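Side-chain contacts in Na-K-Cl cotransporter (Methanosarcina acetivorans, PDB 3G40), which probably moves chloride together with monoatomic cations across the membrane as a symporter, the chain here being its cytoplasmic C-terminal domain: residues 158-163 with 179-184; 259-264 with 272-277. All coordinates share one frame; numbering follows the deposited sequence.

Contact 1 (158-163 with 179-184); sequences INLWIE and DLALLI
Leu-160 carries the strand's side of this contact alone, its two methyls reaching neighbouring residues on the first turn of helix 179-192. CD2 of Leu-160 meets the methyl of Ala-181, 3.6 Å from its CB, and lies 3.7 Å from the backbone O of the same residue. CD1 of Leu-160 goes to the next residue, 4.0 Å from CD1 of Leu-182, where the two leucine side chains run slantwise past each other. Both leucines hold CG anti to the backbone N (chi1 -152° for Leu-160, -179° for Leu-182); in Leu-160 this carries CG to the helix, and chi2, off the usual staggered values at -137°, turns CD1 and CD2 to different partners. No hydrogen bond links the segments, and all three touching residues are buried. With an alanine here both methyls are gone, and a gap is likely to open against Ala-181 and Leu-182. Ile-249, on adjacent strand 247-251, touches both Leu-160 and Ala-181, while Leu-218 of helix 205-222 packs on Leu-182. Trp-161 points the other way, its ring stacked on Phe-250. This is the apolar helix-on-sheet packing of an alpha/beta fold, with helix 179-192 leading from strand 157-161 towards its parallel neighbour 195-201.

Contact 2 (259-264 with 272-277); sequences DLARHL and CIFALD
A buried, mainly apolar helix-to-strand contact without hydrogen bonds joins helix 258-268 to strand 271-276, the last two elements of a beta-alpha-beta unit that starts with strand 247-251. The axes of helix 259-264 and strand 272-276 run roughly antiparallel, at 145°, and come within 9.1 Å of each other. Phe-274 reaches across from the strand. Its CG is anti to the carbonyl carbon (chi1 -55°), which carries the ring to the helix, where Ala-261 and Leu-264 meet it in different ways. The methyl of Ala-261 sits over one face in a CH-pi contact, its CB 3.9 Å from the ring centroid and 23° off the normal; the methyl is displaced towards the outer end of the ring, and its closest ring atom is CZ, 3.6 Å from CB. Separately, Ala-261 O lies beyond the rim, 3.6 Å from CZ of Phe-274. Leu-264 comes instead to the ring edge, near the ring plane, with CD1 4.0 Å from CE2 of Phe-274. Two residues earlier on the strand, Cys-272 brings its SG to the helix backbone, 4.1 Å from the carbonyl carbon of Leu-264. The helix's polar groups face elsewhere: Arg-262 makes a salt bridge to Asp-259 one turn back, NH1 to OD1 at 3.2 Å with weak hydrogen-bond geometry, and NH2 pairs with Asp-124 of helix 124-136. Asp-259 OD2 in turn forms a salt bridge with Arg-121. On the sheet, strand 271-276 lies between antiparallel strand 140-145 and parallel strand 247-251; Phe-274 touches Ser-145 on the first, while Phe-250 on the second meets the Phe-274 ring and also touches Leu-264.

How the contacts relate
Both contacts are buried in the core, their centres 12 Å apart, and each lays a helix on the same mixed sheet. They use different elements: contact 1 sets helix 179-192 on strand 157-161, contact 2 helix 258-268 on strand 271-276, with strand 247-251 between the two strands. Contact 1 is almost entirely aliphatic, whereas an aromatic ring and a sulfur enter contact 2, whose helix also carries salt bridges away from the sheet. The segments meet directly where Asp-277, just past its strand, probably accepts hydrogen bonds from the backbone N of Asp-179 and Leu-180 at the start of helix 179-192, and the CB of Ala-275 packs against the backbone N of Ala-181.

Contact 1 (158-163 with 179-184)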
loop_
_atom_site.group_PDB
_atom_site.type_symbol
_atom_site.label_atom_id
_atom_site.label_comp_id
_atom_site.label_asym_id
_atom_site.label_seq_id
_atom_site.Cartn_x
_atom_site.Cartn_y
_atom_site.Cartn_z
ATOM N N ILE A 158 12.733 -3.397 8.824
ATOM C CA ILE A 158 13.603 -3.196 7.673
ATOM C C ILE A 158 14.864 -4.029 7.877
ATOM O O ILE A 158 15.463 -3.974 8.950
ATOM C CB ILE A 158 14.018 -1.702 7.531
ATOM C CG1 ILE A 158 12.776 -0.806 7.396
ATOM C CG2 ILE A 158 14.924 -1.503 6.326
ATOM C CD1 ILE A 158 13.056 0.682 7.597
ATOM N N ASN A 159 15.258 -4.796 6.862
ATOM C CA ASN A 159 16.560 -5.466 6.862
ATOM C C ASN A 159 17.467 -4.794 5.840
ATOM O O ASN A 159 17.075 -4.619 4.687
ATOM C CB ASN A 159 16.444 -6.943 6.472
ATOM C CG ASN A 159 15.819 -7.802 7.558
ATOM O OD1 ASN A 159 15.728 -7.403 8.720
ATOM N ND2 ASN A 159 15.389 -8.994 7.177
ATOM N N LEU A 160 18.673 -4.419 6.252
ATOM C CA LEU A 160 19.686 -3.960 5.298
ATOM C C LEU A 160 20.672 -5.114 5.119
ATOM O O LEU A 160 21.347 -5.510 6.074
ATOM C CB LEU A 160 20.426 -2.746 5.860
ATOM C CG LEU A 160 21.067 -1.642 5.030
ATOM C CD1 LEU A 160 22.402 -1.360 5.676
ATOM C CD2 LEU A 160 21.180 -1.888 3.483
ATOM N N TRP A 161 20.741 -5.654 3.906
ATOM C CA TRP A 161 21.640 -6.751 3.587
ATOM C C TRP A 161 22.987 -6.226 3.136
ATOM O O TRP A 161 23.094 -5.525 2.133
ATOM C CB TRP A 161 21.032 -7.641 2.500
ATOM C CG TRP A 161 19.863 -8.400 2.988
ATOM C CD1 TRP A 161 18.566 -7.980 3.021
ATOM C CD2 TRP A 161 19.879 -9.709 3.576
ATOM N NE1 TRP A 161 17.768 -8.956 3.569
ATOM C CE2 TRP A 161 18.551 -10.027 3.917
ATOM C CE3 TRP A 161 20.887 -10.647 3.828
ATOM C CZ2 TRP A 161 18.202 -11.248 4.500
ATOM C CZ3 TRP A 161 20.538 -11.859 4.406
ATOM C CH2 TRP A 161 19.212 -12.147 4.736
ATOM N N ILE A 162 24.019 -6.583 3.886
ATOM C CA ILE A 162 25.362 -6.115 3.613
ATOM C C ILE A 162 26.188 -7.250 3.027
ATOM O O ILE A 162 26.316 -8.310 3.634
ATOM C CB ILE A 162 25.989 -5.572 4.898
ATOM C CG1 ILE A 162 25.204 -4.333 5.335
ATOM C CG2 ILE A 162 27.459 -5.274 4.697
ATOM C CD1 ILE A 162 25.596 -3.778 6.666
ATOM N N GLU A 163 26.722 -7.027 1.829
ATOM C CA GLU A 163 27.421 -8.063 1.080
ATOM C C GLU A 163 28.679 -8.527 1.798
ATOM O O GLU A 163 29.359 -7.737 2.454
ATOM C CB GLU A 163 27.787 -7.562 -0.325
ATOM C CG GLU A 163 26.584 -7.278 -1.224
ATOM C CD GLU A 163 25.711 -8.504 -1.435
ATOM O OE1 GLU A 163 26.249 -9.635 -1.413
ATOM O OE2 GLU A 163 24.485 -8.337 -1.618
ATOM N N ASP A 179 26.639 2.644 0.054
ATOM C CA ASP A 179 26.330 3.924 0.687
ATOM C C ASP A 179 24.853 4.297 0.561
ATOM O O ASP A 179 24.223 4.706 1.548
ATOM C CB ASP A 179 27.197 5.039 0.115
ATOM C CG ASP A 179 28.653 4.876 0.467
ATOM O OD1 ASP A 179 29.110 5.539 1.413
ATOM O OD2 ASP A 179 29.331 4.081 -0.204
ATOM N N LEU A 180 24.308 4.162 -0.648
ATOM C CA LEU A 180 22.906 4.505 -0.904
ATOM C C LEU A 180 22.004 3.549 -0.112
ATOM O O LEU A 180 21.015 3.968 0.488
ATOM C CB LEU A 180 22.595 4.404 -2.408
ATOM C CG LEU A 180 21.634 5.379 -3.092
ATOM C CD1 LEU A 180 20.972 4.713 -4.308
ATOM C CD2 LEU A 180 20.594 5.961 -2.144
ATOM N N ALA A 181 22.356 2.263 -0.105
ATOM C CA ALA A 181 21.603 1.270 0.670
ATOM C C ALA A 181 21.486 1.672 2.143
ATOM O O ALA A 181 20.394 1.670 2.712
ATOM C CB ALA A 181 22.250 -0.125 0.543
ATOM N N LEU A 182 22.614 2.050 2.743
ATOM C CA LEU A 182 22.640 2.480 4.143
ATOM C C LEU A 182 21.819 3.742 4.390
ATOM O O LEU A 182 21.085 3.836 5.371
ATOM C CB LEU A 182 24.084 2.692 4.607
ATOM C CG LEU A 182 24.324 3.130 6.049
ATOM C CD1 LEU A 182 23.675 2.134 7.031
ATOM C CD2 LEU A 182 25.829 3.248 6.295
ATOM N N LEU A 183 21.956 4.727 3.504
ATOM C CA LEU A 183 21.219 5.983 3.649
ATOM C C LEU A 183 19.715 5.771 3.559
ATOM O O LEU A 183 18.951 6.363 4.320
ATOM C CB LEU A 183 21.683 7.001 2.602
ATOM C CG LEU A 183 23.082 7.560 2.857
ATOM C CD1 LEU A 183 23.684 8.114 1.579
ATOM C CD2 LEU A 183 23.051 8.625 3.963
ATOM N N ILE A 184 19.294 4.918 2.630
ATOM C CA ILE A 184 17.890 4.584 2.497
ATOM C C ILE A 184 17.377 3.823 3.730
ATOM O O ILE A 184 16.267 4.071 4.204
ATOM C CB ILE A 184 17.634 3.762 1.220
ATOM C CG1 ILE A 184 17.823 4.637 -0.034
ATOM C CG2 ILE A 184 16.227 3.182 1.236
ATOM C CD1 ILE A 184 16.739 5.679 -0.245
#

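Contact 2 (259-264 with 272-277)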
loop_
_atom_site.group_PDB
_atom_site.type_symbol
_atom_site.label_atom_id
_atom_site.label_comp_id
_atom_site.label_asym_id
_atom_site.label_seq_id
_atom_site.Cartn_x
_atom_site.Cartn_y
_atom_site.Cartn_z
ATOM N N ASP A 259 16.543 -11.139 -12.624
ATOM C CA ASP A 259 15.798 -12.336 -12.233
ATOM C C ASP A 259 16.156 -12.745 -10.810
ATOM O O ASP A 259 15.323 -13.256 -10.065
ATOM C CB ASP A 259 16.064 -13.490 -13.200
ATOM C CG ASP A 259 15.259 -13.374 -14.478
ATOM O OD1 ASP A 259 14.242 -12.644 -14.487
ATOM O OD2 ASP A 259 15.641 -14.018 -15.478
ATOM N N LEU A 260 17.410 -12.516 -10.443
ATOM C CA LEU A 260 17.859 -12.758 -9.085
ATOM C C LEU A 260 17.109 -11.811 -8.146
ATOM O O LEU A 260 16.659 -12.212 -7.074
ATOM C CB LEU A 260 19.364 -12.532 -8.996
ATOM C CG LEU A 260 20.138 -13.413 -8.021
ATOM C CD1 LEU A 260 21.629 -13.352 -8.322
ATOM C CD2 LEU A 260 19.849 -13.001 -6.589
ATOM N N ALA A 261 16.957 -10.555 -8.564
ATOM C CA ALA A 261 16.224 -9.576 -7.771
ATOM C C ALA A 261 14.784 -10.032 -7.563
ATOM O O ALA A 261 14.269 -9.975 -6.449
ATOM C CB ALA A 261 16.266 -8.192 -8.439
ATOM N N ARG A 262 14.145 -10.494 -8.638
ATOM C CA ARG A 262 12.761 -10.939 -8.562
ATOM C C ARG A 262 12.650 -12.138 -7.636
ATOM O O ARG A 262 11.723 -12.231 -6.836
ATOM C CB ARG A 262 12.220 -11.306 -9.944
ATOM C CG ARG A 262 11.941 -10.120 -10.851
ATOM C CD ARG A 262 11.277 -10.576 -12.145
ATOM N NE ARG A 262 11.042 -9.461 -13.052
ATOM C CZ ARG A 262 11.900 -9.066 -13.986
ATOM N NH1 ARG A 262 13.054 -9.703 -14.143
ATOM N NH2 ARG A 262 11.600 -8.034 -14.765
ATOM N N HIS A 263 13.605 -13.054 -7.750
ATOM C CA HIS A 263 13.614 -14.256 -6.932
ATOM C C HIS A 263 13.726 -13.940 -5.444
ATOM O O HIS A 263 13.108 -14.604 -4.612
ATOM C CB HIS A 263 14.753 -15.190 -7.354
ATOM C CG HIS A 263 14.896 -16.397 -6.478
ATOM N ND1 HIS A 263 13.973 -17.421 -6.465
ATOM C CD2 HIS A 263 15.853 -16.742 -5.583
ATOM C CE1 HIS A 263 14.354 -18.345 -5.601
ATOM N NE2 HIS A 263 15.492 -17.957 -5.053
ATOM N N LEU A 264 14.531 -12.939 -5.103
ATOM C CA LEU A 264 14.684 -12.565 -3.703
ATOM C C LEU A 264 13.357 -12.071 -3.135
ATOM O O LEU A 264 12.982 -12.410 -2.010
ATOM C CB LEU A 264 15.794 -11.518 -3.535
ATOM C CG LEU A 264 17.229 -12.072 -3.545
ATOM C CD1 LEU A 264 18.273 -10.962 -3.702
ATOM C CD2 LEU A 264 17.523 -12.921 -2.301
ATOM N N CYS A 272 11.282 -5.716 -1.765
ATOM C CA CYS A 272 12.722 -5.550 -1.818
ATOM C C CYS A 272 13.069 -4.288 -2.587
ATOM O O CYS A 272 12.400 -3.942 -3.561
ATOM C CB CYS A 272 13.357 -6.756 -2.510
ATOM S SG CYS A 272 13.214 -8.300 -1.571
ATOM N N ILE A 273 14.110 -3.595 -2.149
ATOM C CA ILE A 273 14.630 -2.480 -2.920
ATOM C C ILE A 273 16.135 -2.671 -3.076
ATOM O O ILE A 273 16.805 -3.156 -2.157
ATOM C CB ILE A 273 14.237 -1.103 -2.301
ATOM C CG1 ILE A 273 14.509 0.048 -3.284
ATOM C CG2 ILE A 273 14.921 -0.887 -0.960
ATOM C CD1 ILE A 273 13.792 1.356 -2.914
ATOM N N PHE A 274 16.647 -2.353 -4.264
ATOM C CA PHE A 274 18.043 -2.600 -4.615
ATOM C C PHE A 274 18.712 -1.286 -4.963
ATOM O O PHE A 274 18.235 -0.541 -5.824
ATOM C CB PHE A 274 18.133 -3.584 -5.785
ATOM C CG PHE A 274 17.419 -4.876 -5.528
ATOM C CD1 PHE A 274 16.049 -4.968 -5.710
ATOM C CD2 PHE A 274 18.115 -5.994 -5.065
ATOM C CE1 PHE A 274 15.378 -6.157 -5.448
ATOM C CE2 PHE A 274 17.458 -7.186 -4.808
ATOM C CZ PHE A 274 16.091 -7.273 -4.996
ATOM N N ALA A 275 19.807 -0.993 -4.272
ATOM C CA ALA A 275 20.440 0.308 -4.366
ATOM C C ALA A 275 21.856 0.255 -4.945
ATOM O O ALA A 275 22.746 -0.399 -4.387
ATOM C CB ALA A 275 20.444 0.979 -3.003
ATOM N N LEU A 276 22.058 0.957 -6.065
ATOM C CA LEU A 276 23.375 1.074 -6.688
ATOM C C LEU A 276 23.901 2.478 -6.444
ATOM O O LEU A 276 23.220 3.460 -6.740
ATOM C CB LEU A 276 23.288 0.793 -8.191
ATOM C CG LEU A 276 24.504 1.095 -9.070
ATOM C CD1 LEU A 276 25.701 0.220 -8.716
ATOM C CD2 LEU A 276 24.126 0.914 -10.533
ATOM N N ASP A 277 25.110 2.567 -5.899
ATOM C CA ASP A 277 25.745 3.850 -5.608
ATOM C C ASP A 277 26.150 4.594 -6.879
ATOM O O ASP A 277 26.416 3.981 -7.911
ATOM C CB ASP A 277 27.021 3.637 -4.799
ATOM C CG ASP A 277 26.751 3.251 -3.367
ATOM O OD1 ASP A 277 25.570 3.157 -2.969
ATOM O OD2 ASP A 277 27.737 3.053 -2.642
#